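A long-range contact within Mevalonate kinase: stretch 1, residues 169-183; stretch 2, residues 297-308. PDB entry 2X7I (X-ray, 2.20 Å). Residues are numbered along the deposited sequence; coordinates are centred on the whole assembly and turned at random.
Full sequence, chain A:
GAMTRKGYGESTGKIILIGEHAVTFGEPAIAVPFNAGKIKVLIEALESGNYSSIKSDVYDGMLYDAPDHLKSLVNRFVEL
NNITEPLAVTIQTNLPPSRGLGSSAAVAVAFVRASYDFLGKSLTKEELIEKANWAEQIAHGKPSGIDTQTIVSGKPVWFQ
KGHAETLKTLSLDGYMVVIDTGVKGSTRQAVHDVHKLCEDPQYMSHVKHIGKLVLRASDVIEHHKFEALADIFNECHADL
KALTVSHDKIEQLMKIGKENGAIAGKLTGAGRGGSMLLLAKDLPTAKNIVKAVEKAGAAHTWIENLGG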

ATOM      1  N   THR A 169      -4.941 -11.857  11.751  1.00 58.30           N
ATOM      2  CA  THR A 169      -4.965 -10.386  11.791  1.00 57.62           C
ATOM      3  C   THR A 169      -3.737  -9.803  12.502  1.00 57.16           C
ATOM      4  O   THR A 169      -3.286 -10.335  13.507  1.00 58.39           O
ATOM      5  CB  THR A 169      -6.258  -9.860  12.486  1.00 59.35           C
ATOM      6  OG1 THR A 169      -7.376 -10.047  11.614  1.00 59.62           O
ATOM      7  CG2 THR A 169      -6.152  -8.370  12.817  1.00 59.00           C
ATOM      8  N   LEU A 170      -3.207  -8.708  11.972  1.00 55.97           N
ATOM      9  CA  LEU A 170      -1.997  -8.105  12.527  1.00 55.73           C
ATOM     10  C   LEU A 170      -2.246  -7.552  13.928  1.00 57.45           C
ATOM     11  O   LEU A 170      -3.188  -6.789  14.163  1.00 58.20           O
ATOM     12  CB  LEU A 170      -1.449  -7.000  11.611  1.00 54.05           C
ATOM     13  CG  LEU A 170      -0.009  -6.553  11.937  1.00 53.82           C
ATOM     14  CD1 LEU A 170       0.972  -7.718  11.832  1.00 52.19           C
ATOM     15  CD2 LEU A 170       0.431  -5.401  11.051  1.00 51.71           C
ATOM     16  N   SER A 171      -1.400  -7.967  14.861  1.00 58.49           N
ATOM     17  CA  SER A 171      -1.470  -7.490  16.224  1.00 60.32           C
ATOM     18  C   SER A 171      -0.066  -7.332  16.785  1.00 60.30           C
ATOM     19  O   SER A 171       0.533  -8.286  17.284  1.00 61.25           O
ATOM     20  CB  SER A 171      -2.287  -8.446  17.078  1.00 62.40           C
ATOM     21  OG  SER A 171      -2.541  -7.868  18.347  1.00 65.43           O
ATOM     22  N   LEU A 172       0.456  -6.117  16.672  1.00 59.60           N
ATOM     23  CA  LEU A 172       1.714  -5.742  17.298  1.00 59.82           C
ATOM     24  C   LEU A 172       1.442  -4.508  18.140  1.00 61.01           C
ATOM     25  O   LEU A 172       0.775  -3.568  17.685  1.00 60.40           O
ATOM     26  CB  LEU A 172       2.788  -5.461  16.242  1.00 58.08           C
ATOM     27  CG  LEU A 172       3.150  -6.674  15.366  1.00 57.67           C
ATOM     28  CD1 LEU A 172       3.965  -6.291  14.137  1.00 56.46           C
ATOM     29  CD2 LEU A 172       3.901  -7.698  16.195  1.00 58.96           C
ATOM     30  N   ASP A 173       1.939  -4.531  19.375  1.00 62.41           N
ATOM     31  CA  ASP A 173       1.759  -3.434  20.313  1.00 64.14           C
ATOM     32  C   ASP A 173       2.731  -2.298  19.969  1.00 63.07           C
ATOM     33  O   ASP A 173       3.798  -2.154  20.579  1.00 63.74           O
ATOM     34  CB  ASP A 173       1.974  -3.948  21.745  1.00 66.58           C
ATOM     35  CG  ASP A 173       1.749  -2.884  22.805  1.00 69.91           C
ATOM     36  OD1 ASP A 173       2.162  -3.127  23.964  1.00 74.81           O
ATOM     37  OD2 ASP A 173       1.166  -1.820  22.500  1.00 70.59           O
ATOM     38  N   GLY A 174       2.350  -1.490  18.985  1.00 61.34           N
ATOM     39  CA  GLY A 174       3.195  -0.397  18.540  1.00 60.47           C
ATOM     40  C   GLY A 174       2.664   0.334  17.325  1.00 58.99           C
ATOM     41  O   GLY A 174       1.560   0.062  16.846  1.00 58.02           O
ATOM     42  N   TYR A 175       3.469   1.276  16.838  1.00 58.40           N
ATOM     43  CA  TYR A 175       3.080   2.156  15.753  1.00 57.47           C
ATOM     44  C   TYR A 175       4.179   2.215  14.720  1.00 56.07           C
ATOM     45  O   TYR A 175       5.362   2.020  15.026  1.00 56.18           O
ATOM     46  CB  TYR A 175       2.799   3.562  16.287  1.00 59.49           C
ATOM     47  CG  TYR A 175       1.553   3.638  17.140  1.00 61.44           C
ATOM     48  CD1 TYR A 175       1.540   3.129  18.442  1.00 63.43           C
ATOM     49  CD2 TYR A 175       0.378   4.190  16.639  1.00 61.59           C
ATOM     50  CE1 TYR A 175       0.392   3.177  19.223  1.00 65.66           C
ATOM     51  CE2 TYR A 175      -0.767   4.253  17.413  1.00 64.52           C
ATOM     52  CZ  TYR A 175      -0.756   3.748  18.704  1.00 66.11           C
ATOM     53  OH  TYR A 175      -1.896   3.809  19.470  1.00 69.60           O
ATOM     54  N   MET A 176       3.770   2.482  13.487  1.00 55.01           N
ATOM     55  CA  MET A 176       4.687   2.599  12.373  1.00 53.79           C
ATOM     56  C   MET A 176       4.370   3.902  11.664  1.00 53.97           C
ATOM     57  O   MET A 176       3.232   4.115  11.231  1.00 53.81           O
ATOM     58  CB  MET A 176       4.525   1.408  11.425  1.00 52.27           C
ATOM     59  CG  MET A 176       5.374   1.492  10.163  1.00 51.85           C
ATOM     60  SD  MET A 176       5.318  -0.001   9.166  1.00 51.70           S
ATOM     61  CE  MET A 176       3.608  -0.049   8.627  1.00 47.81           C
ATOM     62  N   VAL A 177       5.362   4.790  11.585  1.00 54.51           N
ATOM     63  CA  VAL A 177       5.249   6.003  10.771  1.00 54.71           C
ATOM     64  C   VAL A 177       5.690   5.675   9.352  1.00 52.94           C
ATOM     65  O   VAL A 177       6.781   5.160   9.143  1.00 52.84           O
ATOM     66  CB  VAL A 177       6.121   7.158  11.312  1.00 56.53           C
ATOM     67  CG1 VAL A 177       6.013   8.380  10.408  1.00 56.38           C
ATOM     68  CG2 VAL A 177       5.713   7.506  12.729  1.00 58.19           C
ATOM     69  N   VAL A 178       4.828   5.969   8.388  1.00 52.11           N
ATOM     70  CA  VAL A 178       5.104   5.739   6.984  1.00 50.81           C
ATOM     71  C   VAL A 178       5.415   7.085   6.353  1.00 51.95           C
ATOM     72  O   VAL A 178       4.611   8.003   6.430  1.00 52.86           O
ATOM     73  CB  VAL A 178       3.898   5.078   6.300  1.00 49.62           C
ATOM     74  CG1 VAL A 178       4.130   4.922   4.803  1.00 47.84           C
ATOM     75  CG2 VAL A 178       3.602   3.730   6.953  1.00 48.74           C
ATOM     76  N   ILE A 179       6.597   7.208   5.760  1.00 52.58           N
ATOM     77  CA  ILE A 179       7.043   8.459   5.156  1.00 53.98           C
ATOM     78  C   ILE A 179       7.230   8.315   3.644  1.00 53.64           C
ATOM     79  O   ILE A 179       7.855   7.376   3.180  1.00 53.07           O
ATOM     80  CB  ILE A 179       8.372   8.922   5.766  1.00 55.33           C
ATOM     81  CG1 ILE A 179       8.212   9.193   7.264  1.00 56.02           C
ATOM     82  CG2 ILE A 179       8.882  10.165   5.040  1.00 56.91           C
ATOM     83  CD1 ILE A 179       9.516   9.163   8.044  1.00 56.85           C
ATOM     84  N   ASP A 180       6.672   9.263   2.896  1.00 54.99           N
ATOM     85  CA  ASP A 180       6.854   9.383   1.449  1.00 55.44           C
ATOM     86  C   ASP A 180       7.802  10.556   1.214  1.00 57.86           C
ATOM     87  O   ASP A 180       7.553  11.653   1.692  1.00 59.18           O
ATOM     88  CB  ASP A 180       5.481   9.624   0.793  1.00 55.12           C
ATOM     89  CG  ASP A 180       5.565  10.007  -0.684  1.00 55.37           C
ATOM     90  OD1 ASP A 180       4.526  10.427  -1.241  1.00 56.05           O
ATOM     91  OD2 ASP A 180       6.640   9.901  -1.292  1.00 55.89           O
ATOM     92  N   THR A 181       8.897  10.321   0.494  1.00 59.24           N
ATOM     93  CA  THR A 181       9.895  11.370   0.243  1.00 62.14           C
ATOM     94  C   THR A 181       9.548  12.270  -0.953  1.00 63.43           C
ATOM     95  O   THR A 181      10.237  13.252  -1.197  1.00 65.74           O
ATOM     96  CB  THR A 181      11.310  10.784   0.040  1.00 62.86           C
ATOM     97  OG1 THR A 181      11.366  10.073  -1.202  1.00 63.80           O
ATOM     98  CG2 THR A 181      11.680   9.842   1.191  1.00 62.18           C
ATOM     99  N   GLY A 182       8.498  11.936  -1.701  1.00 62.30           N
ATOM    100  CA  GLY A 182       7.983  12.830  -2.732  1.00 63.72           C
ATOM    101  C   GLY A 182       8.734  12.821  -4.054  1.00 64.84           C
ATOM    102  O   GLY A 182       9.495  11.898  -4.353  1.00 64.33           O
ATOM    103  N   VAL A 183       8.509  13.867  -4.845  1.00 66.54           N
ATOM    104  CA  VAL A 183       9.052  13.964  -6.196  1.00 67.86           C
ATOM    105  C   VAL A 183      10.525  14.380  -6.203  1.00 69.95           C
ATOM    106  O   VAL A 183      10.897  15.405  -5.632  1.00 71.73           O
ATOM    107  CB  VAL A 183       8.241  14.961  -7.040  1.00 69.15           C
ATOM    108  CG1 VAL A 183       8.872  15.123  -8.399  1.00 71.23           C
ATOM    109  CG2 VAL A 183       6.795  14.486  -7.175  1.00 67.47           C
ATOM    110  N   GLY A 297      11.257  18.152   5.737  1.00 74.18           N
ATOM    111  CA  GLY A 297      10.986  18.026   4.303  1.00 73.59           C
ATOM    112  C   GLY A 297      10.212  16.799   3.832  1.00 70.48           C
ATOM    113  O   GLY A 297       9.800  16.762   2.670  1.00 70.40           O
ATOM    114  N   ALA A 298      10.014  15.792   4.692  1.00 67.77           N
ATOM    115  CA  ALA A 298       9.200  14.628   4.308  1.00 64.88           C
ATOM    116  C   ALA A 298       7.934  15.143   3.645  1.00 65.36           C
ATOM    117  O   ALA A 298       7.215  15.950   4.235  1.00 67.02           O
ATOM    118  CB  ALA A 298       8.846  13.779   5.507  1.00 63.10           C
ATOM    119  N   ALA A 299       7.672  14.702   2.415  1.00 63.98           N
ATOM    120  CA  ALA A 299       6.566  15.262   1.632  1.00 64.52           C
ATOM    121  C   ALA A 299       5.199  14.883   2.206  1.00 63.08           C
ATOM    122  O   ALA A 299       4.315  15.732   2.299  1.00 65.13           O
ATOM    123  CB  ALA A 299       6.672  14.843   0.161  1.00 63.98           C
ATOM    124  N   HIS A 300       5.030  13.621   2.587  1.00 60.00           N
ATOM    125  CA  HIS A 300       3.754  13.127   3.128  1.00 59.18           C
ATOM    126  C   HIS A 300       4.020  12.051   4.175  1.00 56.79           C
ATOM    127  O   HIS A 300       4.993  11.308   4.070  1.00 55.22           O
ATOM    128  CB  HIS A 300       2.859  12.545   2.021  1.00 58.80           C
ATOM    129  CG  HIS A 300       2.772  13.394   0.788  1.00 60.91           C
ATOM    130  ND1 HIS A 300       1.921  14.473   0.678  1.00 64.32           N
ATOM    131  CD2 HIS A 300       3.436  13.320  -0.391  1.00 62.51           C
ATOM    132  CE1 HIS A 300       2.063  15.026  -0.515  1.00 66.22           C
ATOM    133  NE2 HIS A 300       2.973  14.342  -1.186  1.00 65.09           N
ATOM    134  N   THR A 301       3.159  11.973   5.184  1.00 56.62           N
ATOM    135  CA  THR A 301       3.305  10.981   6.245  1.00 55.29           C
ATOM    136  C   THR A 301       1.978  10.358   6.666  1.00 54.81           C
ATOM    137  O   THR A 301       0.923  10.922   6.432  1.00 56.10           O
ATOM    138  CB  THR A 301       3.997  11.575   7.494  1.00 56.44           C
ATOM    139  OG1 THR A 301       3.243  12.694   7.976  1.00 58.33           O
ATOM    140  CG2 THR A 301       5.429  12.019   7.159  1.00 56.17           C
ATOM    141  N   TRP A 302       2.056   9.168   7.258  1.00 53.75           N
ATOM    142  CA  TRP A 302       0.897   8.491   7.858  1.00 53.97           C
ATOM    143  C   TRP A 302       1.311   7.784   9.147  1.00 53.57           C
ATOM    144  O   TRP A 302       2.448   7.328   9.277  1.00 52.69           O
ATOM    145  CB  TRP A 302       0.321   7.426   6.918  1.00 53.11           C
ATOM    146  CG  TRP A 302      -0.132   7.892   5.564  1.00 52.80           C
ATOM    147  CD1 TRP A 302      -1.397   8.208   5.191  1.00 54.26           C
ATOM    148  CD2 TRP A 302       0.681   8.045   4.395  1.00 52.16           C
ATOM    149  NE1 TRP A 302      -1.430   8.562   3.859  1.00 54.99           N
ATOM    150  CE2 TRP A 302      -0.165   8.472   3.349  1.00 52.39           C
ATOM    151  CE3 TRP A 302       2.043   7.871   4.133  1.00 50.13           C
ATOM    152  CZ2 TRP A 302       0.305   8.727   2.063  1.00 52.85           C
ATOM    153  CZ3 TRP A 302       2.509   8.120   2.855  1.00 50.56           C
ATOM    154  CH2 TRP A 302       1.645   8.540   1.833  1.00 51.04           C
ATOM    155  N   ILE A 303       0.380   7.674  10.085  1.00 54.72           N
ATOM    156  CA  ILE A 303       0.600   6.903  11.289  1.00 54.89           C
ATOM    157  C   ILE A 303      -0.271   5.658  11.229  1.00 54.90           C
ATOM    158  O   ILE A 303      -1.492   5.751  11.115  1.00 56.08           O
ATOM    159  CB  ILE A 303       0.291   7.717  12.566  1.00 56.95           C
ATOM    160  CG1 ILE A 303       1.293   8.867  12.722  1.00 57.28           C
ATOM    161  CG2 ILE A 303       0.343   6.813  13.791  1.00 56.73           C
ATOM    162  CD1 ILE A 303       0.955   9.836  13.841  1.00 59.19           C
ATOM    163  N   GLU A 304       0.375   4.496  11.286  1.00 54.31           N
ATOM    164  CA  GLU A 304      -0.306   3.213  11.279  1.00 54.77           C
ATOM    165  C   GLU A 304      -0.250   2.592  12.674  1.00 55.99           C
ATOM    166  O   GLU A 304       0.837   2.324  13.197  1.00 55.45           O
ATOM    167  CB  GLU A 304       0.371   2.287  10.266  1.00 53.31           C
ATOM    168  CG  GLU A 304      -0.322   0.932  10.044  1.00 54.01           C
ATOM    169  CD  GLU A 304      -1.608   1.028   9.234  1.00 55.52           C
ATOM    170  OE1 GLU A 304      -1.853   2.078   8.594  1.00 56.54           O
ATOM    171  OE2 GLU A 304      -2.372   0.038   9.231  1.00 56.63           O
ATOM    172  N   ASN A 305      -1.417   2.374  13.274  1.00 58.07           N
ATOM    173  CA  ASN A 305      -1.525   1.556  14.486  1.00 59.81           C
ATOM    174  C   ASN A 305      -1.367   0.102  14.078  1.00 59.38           C
ATOM    175  O   ASN A 305      -2.020  -0.344  13.137  1.00 59.44           O
ATOM    176  CB  ASN A 305      -2.879   1.761  15.164  1.00 62.06           C
ATOM    177  CG  ASN A 305      -2.955   1.124  16.555  1.00 64.09           C
ATOM    178  OD1 ASN A 305      -2.183   0.221  16.902  1.00 63.60           O
ATOM    179  ND2 ASN A 305      -3.902   1.597  17.354  1.00 65.15           N
ATOM    180  N   LEU A 306      -0.504  -0.638  14.770  1.00 59.50           N
ATOM    181  CA  LEU A 306      -0.225  -2.013  14.368  1.00 59.30           C
ATOM    182  C   LEU A 306      -1.139  -3.035  15.044  1.00 61.74           C
ATOM    183  O   LEU A 306      -0.907  -4.239  14.948  1.00 61.97           O
ATOM    184  CB  LEU A 306       1.257  -2.347  14.549  1.00 58.15           C
ATOM    185  CG  LEU A 306       2.230  -1.521  13.694  1.00 55.86           C
ATOM    186  CD1 LEU A 306       3.660  -2.006  13.906  1.00 53.95           C
ATOM    187  CD2 LEU A 306       1.875  -1.559  12.203  1.00 53.33           C
ATOM    188  N   GLY A 307      -2.192  -2.550  15.699  1.00 64.27           N
ATOM    189  CA  GLY A 307      -3.325  -3.393  16.093  1.00 66.97           C
ATOM    190  C   GLY A 307      -3.247  -4.039  17.461  1.00 69.50           C
ATOM    191  O   GLY A 307      -4.165  -4.760  17.854  1.00 72.00           O
ATOM    192  N   GLY A 308      -2.155  -3.796  18.183  1.00 69.69           N
ATOM    193  CA  GLY A 308      -2.002  -4.299  19.545  1.00 72.19           C
ATOM    194  C   GLY A 308      -2.721  -3.396  20.525  1.00 74.58           C
ATOM    195  O   GLY A 308      -2.487  -3.466  21.736  1.00 77.49           O
TER
HETATM  196  O   HOH W   1      -5.318  -6.388  15.919  1.00 44.01           O

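The contact is an antiparallel pairing of two strands, 175-180 and 300-305, extended at one end by the tail of the chain, and together the stretches bury 1079 Å² of surface. Gly297 comes first in stretch 2 and takes no part in the contact; its phi of 109° and psi of -11° would jam a CB against the preceding carbonyl, so glycine fits. Ala298 then places its small CB 3.6 Å from Ile179 CG2. At Ala299 the CA-to-CB bond points toward stretch 1, and CB lies 3.8 Å from Gly182 CA. Glycine is well placed opposite this methyl: Gly182 has a positive phi, and a CB there would run into Ala299 CB.

The ladder starts with a shared acceptor. Asp180 O receives weak hydrogen bonds from Ala299 N at 3.1 Å and His300 N at 3.3 Å, while Asp180 N gives a nearly straight one to His300 O at 2.9 Å. The two side chains lie on the same sheet face, with Asp180 OD1 3.2 Å from His300 CD2 at the edge of the imidazole. The aspartate's other oxygen, OD2, accepts from Gly182 N at 2.8 Å, so the carboxylate also fixes the turn leaving its strand.

Thr301 occupies the other face in a non-hydrogen-bonded pair with Ile179, its CG2 4.0 Å from Ile179 CG1. Its methyl thus serves the contact, while its OG1 is hydrogen-bonded elsewhere in the structure. The backbone adds a CA-H...O contact, Thr301 CA to Val178 O at 3.3 Å.

Trp302 and Val178 exchange two 2.9 Å hydrogen bonds, Val178 N to Trp302 O and Trp302 N to Val178 O. The indole extends along the Val178 and Asp180 side: CE3 is 3.7 Å from Val178 CG1 and CZ3 is 3.9 Å from Asp180 CB. A broad ring here reaches both neighbours that share its side of the sheet.

Ile303 pairs with Val177 on the alternate face, and its CG2 meets the edge of the Tyr175 ring, 3.9 Å from CD2. Glu304 repeats the pair of hydrogen bonds with Met176: Met176 N to Glu304 O at 3.0 Å, and Glu304 N to Met176 O at 2.9 Å. Its carboxylate leads away and is satisfied elsewhere, leaving the aliphatic part near methionine, CG 4.3 Å from Met176 CE.

Asn305 lays OD1 over one face of the Tyr175 ring; the same OD1 accepts from Gly307 N at 3.0 Å, bracing the turn after the strand. Leu306 has the largest covered area, 133 Å². Its CB lies 3.9 Å from Leu172 CB and its CD2 4.1 Å from Met176 CB, while its N donates to Gly174 O at 3.0 Å and its O accepts from Leu172 N at 2.9 Å.

Two glycines finish the chain, where CB atoms would collide with Leu170 O at Gly307 and Asp173 CA at Gly308. Gly308 N donates to Leu172 O at 3.0 Å, and a water donates to both Leu170 O and Gly307 O, each at 2.8 Å.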